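Local coordinates for protein acetyl-CoA acetyltransferase A (Ascaris suum, PDB 6BJA) that probably catalyses acyl transfer to and from coenzyme A in lipid metabolism, as an acetyl-CoA acetyltransferase of the thiolase family, at residues A[193-197]-A[198-202]; A[219-223]-A[224-228]; A[353-357]-A[358-362]. One frame throughout, in Å; residues are numbered along the deposited sequence.

Contact 1 (A[193-197]-A[198-202]); sequences HAWKE and GAFNK
A Schellman motif at Gly-198 brings helix 177-197 to its end, and the chain folds back so that Ala-199 and Phe-200 meet Ala-194 and Trp-195 of the last turn. Two backbone bonds make the motif: Ala-199 N reaches Ala-194 O at 2.9 Å, and inside it Gly-198 N meets Trp-195 O at 3.3 Å, approaching from above the carbonyl plane. Gly-198 has a phi of 77°, a value that favours glycine. From there the chain runs through a type I beta turn, Gly-198 to Asn-201.

Under the turn the side chains pack closely. The CB atoms of Ala-194 and Ala-199 sit 4.0 Å apart, while Ala-194 CB also touches Phe-200 CE2 at 3.6 Å. With its CG beside the backbone N (chi1 -71°), Phe-200 is swung back across the indole of Trp-195. Its CD2 lies over the face of that ring, 3.3 Å from Trp-195 NE1, and its CB stands over the six-membered ring, 4.1 Å from the centroid, in a CH-pi contact. The planes of the phenyl and the five-membered ring make 45°, an oblique aromatic pair. Lys-196 NZ and Glu-197 OE2, both on exposed residues, form a salt bridge whose hydrogen bond is weak.

Arg-18 forms a cation-pi contact with Phe-200. Two late carbonyls thus take N-H groups of the returning chain, while the Trp-195/Phe-200 pair packs the residues after the helix onto its last turn, with the indole N-H satisfied by Asp-222.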
ATOM      1  N   HIS A 193       0.452 -40.975  13.840  1.00 18.46           N
ATOM      2  CA  HIS A 193       1.011 -42.297  14.008  1.00 19.52           C
ATOM      3  C   HIS A 193       2.378 -42.410  13.326  1.00 19.83           C
ATOM      4  O   HIS A 193       3.324 -42.955  13.892  1.00 20.62           O
ATOM      5  CB  HIS A 193       0.062 -43.349  13.458  1.00 21.54           C
ATOM      6  CG  HIS A 193       0.499 -44.746  13.743  1.00 30.49           C
ATOM      7  ND1 HIS A 193       0.915 -45.613  12.758  1.00 34.60           N
ATOM      8  CD2 HIS A 193       0.621 -45.416  14.914  1.00 36.05           C
ATOM      9  CE1 HIS A 193       1.260 -46.766  13.307  1.00 33.65           C
ATOM     10  NE2 HIS A 193       1.090 -46.672  14.613  1.00 37.64           N
ATOM     11  N   ALA A 194       2.478 -41.870  12.118  1.00 16.55           N
ATOM     12  CA  ALA A 194       3.709 -41.902  11.369  1.00 17.58           C
ATOM     13  C   ALA A 194       4.805 -41.175  12.142  1.00 16.31           C
ATOM     14  O   ALA A 194       5.925 -41.675  12.256  1.00 18.58           O
ATOM     15  CB  ALA A 194       3.493 -41.276   9.980  1.00 16.73           C
ATOM     16  N   TRP A 195       4.504 -39.994  12.675  1.00 16.10           N
ATOM     17  CA  TRP A 195       5.526 -39.250  13.401  1.00 16.14           C
ATOM     18  C   TRP A 195       5.884 -39.976  14.704  1.00 17.13           C
ATOM     19  O   TRP A 195       7.059 -40.026  15.067  1.00 21.01           O
ATOM     20  CB  TRP A 195       5.076 -37.800  13.664  1.00 17.93           C
ATOM     21  CG  TRP A 195       5.427 -36.939  12.479  1.00 16.31           C
ATOM     22  CD1 TRP A 195       4.580 -36.428  11.549  1.00 16.39           C
ATOM     23  CD2 TRP A 195       6.742 -36.546  12.096  1.00 17.64           C
ATOM     24  NE1 TRP A 195       5.300 -35.710  10.593  1.00 16.16           N
ATOM     25  CE2 TRP A 195       6.632 -35.775  10.917  1.00 16.87           C
ATOM     26  CE3 TRP A 195       8.007 -36.762  12.640  1.00 19.74           C
ATOM     27  CZ2 TRP A 195       7.745 -35.234  10.278  1.00 17.43           C
ATOM     28  CZ3 TRP A 195       9.097 -36.221  12.003  1.00 18.91           C
ATOM     29  CH2 TRP A 195       8.962 -35.473  10.838  1.00 18.02           C
ATOM     30  N   LYS A 196       4.898 -40.561  15.378  1.00 16.23           N
ATOM     31  CA  LYS A 196       5.190 -41.302  16.615  1.00 18.63           C
ATOM     32  C   LYS A 196       6.159 -42.460  16.348  1.00 22.31           C
ATOM     33  O   LYS A 196       7.094 -42.708  17.140  1.00 24.36           O
ATOM     34  CB  LYS A 196       3.891 -41.816  17.254  1.00 21.68           C
ATOM     35  CG  LYS A 196       4.117 -42.636  18.544  1.00 31.25           C
ATOM     36  CD  LYS A 196       2.853 -43.345  19.032  1.00 44.84           C
ATOM     37  CE  LYS A 196       3.161 -44.262  20.229  1.00 47.65           C
ATOM     38  NZ  LYS A 196       2.801 -45.687  19.949  1.00 57.42           N
ATOM     39  N   GLU A 197       5.974 -43.145  15.227  1.00 19.25           N
ATOM     40  CA  GLU A 197       6.756 -44.338  14.917  1.00 21.66           C
ATOM     41  C   GLU A 197       8.046 -44.035  14.151  1.00 21.88           C
ATOM     42  O   GLU A 197       8.793 -44.957  13.837  1.00 25.04           O
ATOM     43  CB  GLU A 197       5.922 -45.316  14.100  1.00 25.87           C
ATOM     44  CG  GLU A 197       4.656 -45.804  14.818  1.00 36.57           C
ATOM     45  CD  GLU A 197       4.950 -46.643  16.055  1.00 47.80           C
ATOM     46  OE1 GLU A 197       5.737 -47.612  15.947  1.00 51.42           O
ATOM     47  OE2 GLU A 197       4.389 -46.341  17.136  1.00 52.93           O
ATOM     48  N   GLY A 198       8.301 -42.763  13.827  1.00 17.86           N
ATOM     49  CA  GLY A 198       9.491 -42.408  13.095  1.00 18.19           C
ATOM     50  C   GLY A 198       9.452 -42.709  11.610  1.00 17.90           C
ATOM     51  O   GLY A 198      10.476 -42.852  10.967  1.00 17.46           O
ATOM     52  N   ALA A 199       8.252 -42.822  11.052  1.00 16.48           N
ATOM     53  CA  ALA A 199       8.122 -43.258   9.674  1.00 15.47           C
ATOM     54  C   ALA A 199       8.607 -42.255   8.638  1.00 16.89           C
ATOM     55  O   ALA A 199       8.831 -42.631   7.493  1.00 18.62           O
ATOM     56  CB  ALA A 199       6.677 -43.605   9.402  1.00 18.52           C
ATOM     57  N   PHE A 200       8.789 -41.005   9.050  1.00 15.81           N
ATOM     58  CA  PHE A 200       9.262 -39.970   8.143  1.00 16.30           C
ATOM     59  C   PHE A 200      10.764 -39.757   8.308  1.00 16.14           C
ATOM     60  O   PHE A 200      11.329 -38.831   7.716  1.00 15.85           O
ATOM     61  CB  PHE A 200       8.521 -38.629   8.371  1.00 16.38           C
ATOM     62  CG  PHE A 200       7.082 -38.623   7.916  1.00 15.63           C
ATOM     63  CD1 PHE A 200       6.768 -38.845   6.598  1.00 16.58           C
ATOM     64  CD2 PHE A 200       6.064 -38.377   8.814  1.00 17.83           C
ATOM     65  CE1 PHE A 200       5.452 -38.810   6.169  1.00 16.23           C
ATOM     66  CE2 PHE A 200       4.743 -38.330   8.379  1.00 18.51           C
ATOM     67  CZ  PHE A 200       4.463 -38.556   7.060  1.00 15.57           C
ATOM     68  N   ASN A 201      11.435 -40.610   9.079  1.00 15.81           N
ATOM     69  CA  ASN A 201      12.845 -40.360   9.376  1.00 14.10           C
ATOM     70  C   ASN A 201      13.793 -40.590   8.222  1.00 15.74           C
ATOM     71  O   ASN A 201      14.925 -40.087   8.268  1.00 18.60           O
ATOM     72  CB  ASN A 201      13.288 -41.210  10.557  1.00 16.19           C
ATOM     73  CG  ASN A 201      12.716 -40.717  11.870  1.00 17.39           C
ATOM     74  OD1 ASN A 201      12.035 -39.691  11.925  1.00 18.60           O
ATOM     75  ND2 ASN A 201      12.985 -41.448  12.934  1.00 17.83           N
ATOM     76  N   LYS A 202      13.377 -41.296   7.171  1.00 16.82           N
ATOM     77  CA  LYS A 202      14.254 -41.456   5.996  1.00 15.69           C
ATOM     78  C   LYS A 202      14.233 -40.255   5.076  1.00 17.12           C
ATOM     79  O   LYS A 202      15.170 -40.061   4.304  1.00 20.21           O
ATOM     80  CB  LYS A 202      13.868 -42.677   5.162  1.00 18.26           C
ATOM     81  CG  LYS A 202      14.004 -43.996   5.939  1.00 18.42           C
ATOM     82  CD  LYS A 202      13.703 -45.208   5.067  1.00 19.79           C
ATOM     83  CE  LYS A 202      12.238 -45.274   4.683  1.00 20.11           C
ATOM     84  NZ  LYS A 202      11.936 -46.522   3.878  1.00 24.15           N
TER

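Contact 2 (A[219-223]-A[224-228]); sequences LTEDE and EYKRL. With COA (coenzyme A), chain C.
Asp-222 O approaches the Tyr-225 ring obliquely, 3.2 Å from CE1, while Lys-226 CG sits 3.6 Å above the centre of one ring face and Trp-195 stacks on the opposite face. Tyr-225 has its CG between the backbone N and the carbonyl carbon (chi1 80°), the crowded position, and this turns the phenol back over the chain it follows. The carboxylate of Glu-223 and the guanidinium of Arg-227 are a second set of flat groups: the two side chains run side by side in the same direction with their planes 29° apart, but Glu-223 OE1 lies 3.7 Å from Arg-227 NH2 and well out of the guanidinium plane, a long salt bridge of charges alone.

Lys-226 continues past the tyrosine to cross Glu-221 at about a right angle. Its NZ binds Glu-221 OE1 at 2.9 Å, on the anti side of the carboxylate and 21° out of its plane. A water accepts from the same NZ and donates to Glu-221 O at 2.7 Å. A second water donates to Glu-223 O at 2.8 Å and accepts from Arg-227 NE, while Lys-226 N reaches the same carbonyl in a weak bond of the short 3-10 turn.

Three of the acids bind the rest of the protein: Asp-222 holds Trp-195 NE1 through OD2 and pairs with Arg-18 through OD1, Glu-223 has its stronger partners in Ser-23, Ser-26 and Thr-27, and Glu-224 OE2 binds Tyr-188 OH. Leu-228 CD1 lies 3.5 Å from N1A of coenzyme A, a packing contact with the adenine. The turn therefore joins charge pairs and bridging waters to carboxylates bound by the protein, and delivers Leu-228 to the coenzyme A pocket.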
ATOM      1  N   LEU A 219      13.675 -26.762  12.960  1.00 19.53           N
ATOM      2  CA  LEU A 219      12.395 -27.418  12.710  1.00 17.97           C
ATOM      3  C   LEU A 219      12.683 -28.842  12.269  1.00 16.31           C
ATOM      4  O   LEU A 219      13.385 -29.051  11.286  1.00 16.03           O
ATOM      5  CB  LEU A 219      11.593 -26.667  11.650  1.00 18.03           C
ATOM      6  CG  LEU A 219      10.234 -27.275  11.345  1.00 20.77           C
ATOM      7  CD1 LEU A 219       9.292 -27.112  12.545  1.00 25.08           C
ATOM      8  CD2 LEU A 219       9.648 -26.659  10.085  1.00 22.50           C
ATOM      9  N   THR A 220      12.152 -29.817  13.013  1.00 18.61           N
ATOM     10  CA  THR A 220      12.423 -31.226  12.746  1.00 18.19           C
ATOM     11  C   THR A 220      11.186 -32.078  12.456  1.00 18.23           C
ATOM     12  O   THR A 220      11.324 -33.229  12.057  1.00 19.92           O
ATOM     13  CB  THR A 220      13.153 -31.869  13.940  1.00 20.05           C
ATOM     14  OG1 THR A 220      12.303 -31.828  15.088  1.00 22.26           O
ATOM     15  CG2 THR A 220      14.450 -31.128  14.207  1.00 23.04           C
ATOM     16  N   GLU A 221       9.995 -31.506  12.660  1.00 18.15           N
ATOM     17  CA  GLU A 221       8.719 -32.229  12.525  1.00 18.27           C
ATOM     18  C   GLU A 221       7.677 -31.350  11.842  1.00 16.72           C
ATOM     19  O   GLU A 221       7.648 -30.152  12.060  1.00 18.73           O
ATOM     20  CB  GLU A 221       8.161 -32.661  13.889  1.00 21.10           C
ATOM     21  CG  GLU A 221       9.040 -33.561  14.691  1.00 26.44           C
ATOM     22  CD  GLU A 221       8.328 -34.062  15.942  1.00 26.41           C
ATOM     23  OE1 GLU A 221       7.230 -33.548  16.266  1.00 37.35           O
ATOM     24  OE2 GLU A 221       8.874 -34.980  16.584  1.00 38.13           O
ATOM     25  N   ASP A 222       6.826 -31.956  11.027  1.00 19.25           N
ATOM     26  CA  ASP A 222       5.686 -31.270  10.460  1.00 19.15           C
ATOM     27  C   ASP A 222       4.860 -30.616  11.564  1.00 18.74           C
ATOM     28  O   ASP A 222       4.711 -31.182  12.652  1.00 20.73           O
ATOM     29  CB  ASP A 222       4.803 -32.244   9.670  1.00 17.47           C
ATOM     30  CG  ASP A 222       5.525 -32.884   8.494  1.00 18.51           C
ATOM     31  OD1 ASP A 222       6.307 -32.193   7.787  1.00 17.53           O
ATOM     32  OD2 ASP A 222       5.305 -34.084   8.260  1.00 15.83           O
ATOM     33  N   GLU A 223       4.315 -29.438  11.292  1.00 18.43           N
ATOM     34  CA  GLU A 223       3.561 -28.690  12.295  1.00 17.22           C
ATOM     35  C   GLU A 223       2.055 -28.881  12.254  1.00 18.93           C
ATOM     36  O   GLU A 223       1.410 -28.859  13.286  1.00 19.60           O
ATOM     37  CB  GLU A 223       3.864 -27.188  12.166  1.00 17.99           C
ATOM     38  CG  GLU A 223       5.295 -26.838  12.448  1.00 18.62           C
ATOM     39  CD  GLU A 223       5.552 -25.342  12.641  1.00 24.41           C
ATOM     40  OE1 GLU A 223       4.840 -24.515  12.026  1.00 21.32           O
ATOM     41  OE2 GLU A 223       6.472 -24.994  13.427  1.00 23.22           O
ATOM     42  N   GLU A 224       1.471 -29.016  11.065  1.00 17.16           N
ATOM     43  CA  GLU A 224       0.017 -28.920  10.962  1.00 18.70           C
ATOM     44  C   GLU A 224      -0.707 -30.033  11.687  1.00 21.66           C
ATOM     45  O   GLU A 224      -1.786 -29.801  12.232  1.00 21.18           O
ATOM     46  CB  GLU A 224      -0.421 -28.905   9.497  1.00 21.96           C
ATOM     47  CG  GLU A 224      -1.952 -29.077   9.288  1.00 29.16           C
ATOM     48  CD  GLU A 224      -2.833 -28.014   9.968  1.00 33.23           C
ATOM     49  OE1 GLU A 224      -2.371 -26.849  10.138  1.00 25.04           O
ATOM     50  OE2 GLU A 224      -4.021 -28.341  10.293  1.00 30.76           O
ATOM     51  N   TYR A 225      -0.154 -31.241  11.693  1.00 18.31           N
ATOM     52  CA  TYR A 225      -0.929 -32.387  12.179  1.00 19.90           C
ATOM     53  C   TYR A 225      -1.204 -32.269  13.673  1.00 20.57           C
ATOM     54  O   TYR A 225      -2.137 -32.908  14.184  1.00 22.70           O
ATOM     55  CB  TYR A 225      -0.216 -33.701  11.859  1.00 20.19           C
ATOM     56  CG  TYR A 225       0.916 -34.069  12.799  1.00 21.52           C
ATOM     57  CD1 TYR A 225       2.207 -33.634  12.561  1.00 23.44           C
ATOM     58  CD2 TYR A 225       0.687 -34.866  13.909  1.00 23.23           C
ATOM     59  CE1 TYR A 225       3.244 -33.958  13.410  1.00 23.66           C
ATOM     60  CE2 TYR A 225       1.719 -35.195  14.766  1.00 24.44           C
ATOM     61  CZ  TYR A 225       2.987 -34.749  14.513  1.00 24.49           C
ATOM     62  OH  TYR A 225       4.032 -35.080  15.369  1.00 30.52           O
ATOM     63  N   LYS A 226      -0.409 -31.454  14.366  1.00 20.40           N
ATOM     64  CA  LYS A 226      -0.591 -31.255  15.811  1.00 22.32           C
ATOM     65  C   LYS A 226      -1.721 -30.285  16.158  1.00 26.82           C
ATOM     66  O   LYS A 226      -2.096 -30.159  17.332  1.00 26.02           O
ATOM     67  CB  LYS A 226       0.714 -30.757  16.437  1.00 24.54           C
ATOM     68  CG  LYS A 226       1.881 -31.689  16.189  1.00 28.70           C
ATOM     69  CD  LYS A 226       3.179 -31.129  16.752  1.00 32.63           C
ATOM     70  CE  LYS A 226       4.375 -31.489  15.878  1.00 38.15           C
ATOM     71  NZ  LYS A 226       5.670 -31.123  16.510  1.00 42.76           N
ATOM     72  N   ARG A 227      -2.287 -29.633  15.146  1.00 23.02           N
ATOM     73  CA  ARG A 227      -3.220 -28.528  15.367  1.00 24.29           C
ATOM     74  C   ARG A 227      -4.679 -28.950  15.362  1.00 26.94           C
ATOM     75  O   ARG A 227      -5.554 -28.120  15.594  1.00 31.56           O
ATOM     76  CB  ARG A 227      -3.009 -27.443  14.315  1.00 27.62           C
ATOM     77  CG  ARG A 227      -1.607 -26.945  14.348  1.00 27.10           C
ATOM     78  CD  ARG A 227      -1.396 -25.598  13.694  1.00 35.02           C
ATOM     79  NE  ARG A 227       0.007 -25.260  13.935  1.00 44.53           N
ATOM     80  CZ  ARG A 227       0.541 -24.048  13.865  1.00 46.25           C
ATOM     81  NH1 ARG A 227      -0.196 -22.989  13.528  1.00 45.00           N
ATOM     82  NH2 ARG A 227       1.832 -23.913  14.125  1.00 37.64           N
ATOM     83  N   LEU A 228      -4.944 -30.222  15.102  1.00 24.50           N
ATOM     84  CA  LEU A 228      -6.328 -30.707  15.104  1.00 25.43           C
ATOM     85  C   LEU A 228      -6.977 -30.477  16.470  1.00 25.91           C
ATOM     86  O   LEU A 228      -6.395 -30.805  17.501  1.00 27.22           O
ATOM     87  CB  LEU A 228      -6.383 -32.198  14.762  1.00 23.78           C
ATOM     88  CG  LEU A 228      -7.757 -32.868  14.835  1.00 25.75           C
ATOM     89  CD1 LEU A 228      -8.642 -32.316  13.732  1.00 28.99           C
ATOM     90  CD2 LEU A 228      -7.625 -34.387  14.749  1.00 24.60           C
TER
HETATM   91  N1A COA C 402      -9.540 -28.962  13.613  1.00 31.00           N
HETATM   92  C2A COA C 402     -10.434 -28.238  14.311  1.00 34.65           C
HETATM   93  N3A COA C 402     -10.716 -26.953  14.050  1.00 32.95           N
HETATM   94  C4A COA C 402     -10.105 -26.297  13.042  1.00 35.27           C
HETATM   95  C5A COA C 402      -9.123 -27.014  12.223  1.00 32.14           C
HETATM   96  C6A COA C 402      -8.864 -28.429  12.570  1.00 30.25           C
HETATM   97  N6A COA C 402      -7.983 -29.175  11.874  1.00 31.93           N
HETATM   98  N7A COA C 402      -8.680 -26.128  11.307  1.00 31.67           N
HETATM   99  C8A COA C 402      -9.325 -24.952  11.525  1.00 36.73           C
HETATM  100  N9A COA C 402     -10.185 -25.062  12.567  1.00 40.14           N
HETATM  101  C1B COA C 402     -11.073 -24.019  13.150  1.00 45.70           C
HETATM  102  C2B COA C 402     -10.222 -22.967  13.841  1.00 50.65           C
HETATM  103  O2B COA C 402     -10.149 -23.186  15.252  1.00 50.14           O
HETATM  104  C3B COA C 402     -10.894 -21.642  13.549  1.00 58.53           C
HETATM  105  O3B COA C 402     -11.426 -21.127  14.777  1.00 65.12           O
HETATM  106  P3B COA C 402     -12.968 -20.860  15.135  1.00 62.67           P
HETATM  107  O7A COA C 402     -13.763 -22.094  14.780  1.00 67.12           O
HETATM  108  O8A COA C 402     -13.065 -20.608  16.623  1.00 64.96           O
HETATM  109  O9A COA C 402     -13.475 -19.670  14.361  1.00 66.58           O
HETATM  110  C4B COA C 402     -11.862 -21.932  12.399  1.00 54.50           C
HETATM  111  O4B COA C 402     -11.868 -23.344  12.168  1.00 43.13           O
HETATM  112  C5B COA C 402     -11.361 -21.271  11.129  1.00 58.40           C
HETATM  113  O5B COA C 402     -10.128 -21.911  10.817  1.00 64.62           O
HETATM  114  P1A COA C 402      -8.731 -21.125  10.633  1.00 78.47           P
HETATM  115  O1A COA C 402      -8.440 -20.182  11.775  1.00 79.16           O
HETATM  116  O2A COA C 402      -7.591 -22.109  10.472  1.00 68.38           O
HETATM  117  O3A COA C 402      -8.867 -20.243   9.313  1.00 83.33           O
HETATM  118  P2A COA C 402      -7.885 -18.990   9.106  1.00105.96           P
HETATM  119  O4A COA C 402      -8.187 -17.915  10.128  1.00 94.80           O
HETATM  120  O5A COA C 402      -6.432 -19.415   9.170  1.00 80.25           O
HETATM  121  O6A COA C 402      -8.242 -18.488   7.631  1.00 87.79           O
HETATM  122  CBP COA C 402      -7.289 -19.055   5.545  1.00 69.54           C
HETATM  123  CCP COA C 402      -8.296 -19.465   6.598  1.00 75.01           C
HETATM  124  CDP COA C 402      -7.694 -17.687   5.045  1.00 63.57           C
HETATM  125  CEP COA C 402      -5.884 -18.892   6.132  1.00 63.96           C
HETATM  126  CAP COA C 402      -7.383 -20.010   4.341  1.00 64.25           C
HETATM  127  OAP COA C 402      -6.612 -19.445   3.270  1.00 62.87           O
HETATM  128  C9P COA C 402      -6.926 -21.424   4.637  1.00 62.39           C
HETATM  129  O9P COA C 402      -6.271 -21.691   5.633  1.00 58.03           O
HETATM  130  N8P COA C 402      -7.238 -22.407   3.789  1.00 56.77           N
HETATM  131  C7P COA C 402      -8.018 -22.255   2.578  1.00 45.94           C
HETATM  132  C6P COA C 402      -8.469 -23.623   2.086  1.00 46.57           C
HETATM  133  C5P COA C 402      -7.753 -23.920   0.797  1.00 47.71           C
HETATM  134  O5P COA C 402      -8.284 -23.691  -0.287  1.00 47.66           O
HETATM  135  N4P COA C 402      -6.521 -24.395   0.921  1.00 41.00           N
HETATM  136  C3P COA C 402      -5.700 -24.623  -0.254  1.00 42.64           C
HETATM  137  C2P COA C 402      -5.700 -26.048  -0.755  1.00 42.06           C
HETATM  138  S1P COA C 402      -5.893 -26.064  -2.547  1.00 55.52           S
HETATM  139  O   HOH W   1       7.102 -29.335  14.584  1.00 30.57           O
HETATM  140  O   HOH W   2       1.941 -27.171  15.457  1.00 26.35           O

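Contact 3 (A[353-357]-A[358-362]); sequences LGHPL and GASGA
The backbone turns into helix 357-371 with Pro-356 O facing its first turn, where it takes Ala-359 N at 2.8 Å from above the carbonyl plane and, more weakly, Ser-360 N at 3.1 Å. Beside that carbonyl His-355 and Ser-360 meet: His-355 ND1 and Ser-360 OG are hydrogen-bonded at 2.7 Å, the hydroxyl lying at the edge of the imidazole, near its plane. The ring gets there with CG opposite the backbone N (chi1 -176°), and Leu-357 CD2 sits over one face, offset toward the rim, 3.6 Å above the plane. A water donates to Gly-354 O at 2.9 Å and also bonds Ser-360 OG, 3.0 Å away. Pro-356 CD packs against the same hydroxyl.

Glu-123 takes the Gly-358 N-H, and Asn-257 OD1 takes the backbone N-H of His-355. His-355 is the predicted proton acceptor of the active site, and its side chain comes within about 4 Å of coenzyme A, nearest atoms. Ser-360 is thus a second-shell residue: its bond to ND1, with leucine against a face, would hold the imidazole's rotation, with NE2 turned toward the sulfur end of coenzyme A, consistent with its predicted role.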
ATOM      1  N   LEU A 353      -0.910 -32.791   6.870  1.00 17.41           N
ATOM      2  CA  LEU A 353       0.529 -32.467   6.783  1.00 16.61           C
ATOM      3  C   LEU A 353       0.779 -31.057   6.241  1.00 18.59           C
ATOM      4  O   LEU A 353       1.861 -30.518   6.452  1.00 20.78           O
ATOM      5  CB  LEU A 353       1.262 -33.472   5.889  1.00 17.14           C
ATOM      6  CG  LEU A 353       1.241 -34.934   6.340  1.00 17.07           C
ATOM      7  CD1 LEU A 353       1.865 -35.883   5.321  1.00 19.77           C
ATOM      8  CD2 LEU A 353       1.965 -35.075   7.654  1.00 18.50           C
ATOM      9  N   GLY A 354      -0.202 -30.479   5.567  1.00 19.07           N
ATOM     10  CA  GLY A 354      -0.046 -29.148   4.985  1.00 19.12           C
ATOM     11  C   GLY A 354       0.209 -29.206   3.497  1.00 17.64           C
ATOM     12  O   GLY A 354       0.562 -30.247   2.959  1.00 19.02           O
ATOM     13  N   HIS A 355       0.007 -28.078   2.821  1.00 18.14           N
ATOM     14  CA  HIS A 355       0.022 -28.057   1.365  1.00 16.61           C
ATOM     15  C   HIS A 355       0.749 -26.819   0.838  1.00 17.71           C
ATOM     16  O   HIS A 355       0.099 -25.882   0.379  1.00 18.21           O
ATOM     17  CB  HIS A 355      -1.422 -28.108   0.846  1.00 19.50           C
ATOM     18  CG  HIS A 355      -1.562 -28.194  -0.641  1.00 21.58           C
ATOM     19  ND1 HIS A 355      -0.526 -28.491  -1.500  1.00 22.85           N
ATOM     20  CD2 HIS A 355      -2.645 -27.965  -1.418  1.00 22.89           C
ATOM     21  CE1 HIS A 355      -0.980 -28.484  -2.745  1.00 22.20           C
ATOM     22  NE2 HIS A 355      -2.261 -28.172  -2.718  1.00 23.83           N
ATOM     23  N   PRO A 356       2.095 -26.818   0.912  1.00 16.24           N
ATOM     24  CA  PRO A 356       2.861 -25.748   0.272  1.00 15.62           C
ATOM     25  C   PRO A 356       2.773 -25.942  -1.239  1.00 18.29           C
ATOM     26  O   PRO A 356       3.437 -26.833  -1.760  1.00 18.44           O
ATOM     27  CB  PRO A 356       4.278 -25.945   0.804  1.00 17.32           C
ATOM     28  CG  PRO A 356       4.234 -27.146   1.655  1.00 17.74           C
ATOM     29  CD  PRO A 356       2.983 -27.875   1.406  1.00 18.99           C
ATOM     30  N   LEU A 357       1.976 -25.118  -1.911  1.00 17.41           N
ATOM     31  CA  LEU A 357       1.524 -25.427  -3.268  1.00 15.31           C
ATOM     32  C   LEU A 357       2.608 -25.950  -4.191  1.00 17.07           C
ATOM     33  O   LEU A 357       2.502 -27.052  -4.699  1.00 18.38           O
ATOM     34  CB  LEU A 357       0.886 -24.192  -3.924  1.00 17.63           C
ATOM     35  CG  LEU A 357      -0.328 -23.596  -3.210  1.00 17.89           C
ATOM     36  CD1 LEU A 357      -0.870 -22.465  -4.052  1.00 17.91           C
ATOM     37  CD2 LEU A 357      -1.423 -24.622  -2.951  1.00 20.13           C
ATOM     38  N   GLY A 358       3.656 -25.159  -4.419  1.00 16.91           N
ATOM     39  CA  GLY A 358       4.681 -25.531  -5.373  1.00 16.42           C
ATOM     40  C   GLY A 358       5.490 -26.757  -4.977  1.00 16.20           C
ATOM     41  O   GLY A 358       6.079 -27.414  -5.831  1.00 16.63           O
ATOM     42  N   ALA A 359       5.488 -27.085  -3.691  1.00 16.13           N
ATOM     43  CA  ALA A 359       6.270 -28.199  -3.196  1.00 15.05           C
ATOM     44  C   ALA A 359       5.516 -29.529  -3.189  1.00 15.09           C
ATOM     45  O   ALA A 359       6.149 -30.585  -3.138  1.00 15.06           O
ATOM     46  CB  ALA A 359       6.741 -27.908  -1.787  1.00 16.72           C
ATOM     47  N   SER A 360       4.188 -29.492  -3.188  1.00 15.09           N
ATOM     48  CA  SER A 360       3.452 -30.715  -2.869  1.00 14.00           C
ATOM     49  C   SER A 360       3.608 -31.849  -3.886  1.00 14.03           C
ATOM     50  O   SER A 360       3.615 -33.019  -3.506  1.00 15.49           O
ATOM     51  CB  SER A 360       1.971 -30.395  -2.676  1.00 18.44           C
ATOM     52  OG  SER A 360       1.785 -29.852  -1.385  1.00 18.67           O
ATOM     53  N   GLY A 361       3.755 -31.516  -5.159  1.00 14.30           N
ATOM     54  CA  GLY A 361       3.992 -32.539  -6.162  1.00 15.70           C
ATOM     55  C   GLY A 361       5.204 -33.396  -5.862  1.00 16.95           C
ATOM     56  O   GLY A 361       5.136 -34.621  -5.800  1.00 17.77           O
ATOM     57  N   ALA A 362       6.344 -32.750  -5.627  1.00 14.05           N
ATOM     58  CA  ALA A 362       7.538 -33.498  -5.255  1.00 14.50           C
ATOM     59  C   ALA A 362       7.413 -34.112  -3.852  1.00 14.65           C
ATOM     60  O   ALA A 362       7.925 -35.202  -3.591  1.00 15.54           O
ATOM     61  CB  ALA A 362       8.740 -32.603  -5.324  1.00 15.17           C
TER
HETATM   62  O   HOH W   3       2.018 -31.665   0.956  1.00 19.12           O
HETATM   63  O   HOH W   4       3.541 -28.958  -6.568  1.00 17.32           O

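In the fold
From the N terminus the three contacts come in series, each a local turn, and none encloses or crosses another. Contact 1 finishes helix 177-197, contact 2 turns the chain along strand 11-23 toward the coenzyme A pocket, and contact 3 opens helix 357-371 deep in the protein. Contacts 1 and 2 belong to the N-terminal thiolase domain and meet at Trp-195, whose CH2 lies 3.5 Å from Thr-220 O. Contact 3, of the C-terminal domain, joins both through Leu-353: its CD1 packs on Phe-200 CZ at 4.1 Å, and its CD2 on Asp-222 OD2. Contacts 2 and 3 both reach coenzyme A, at its adenine and its sulfur end respectively.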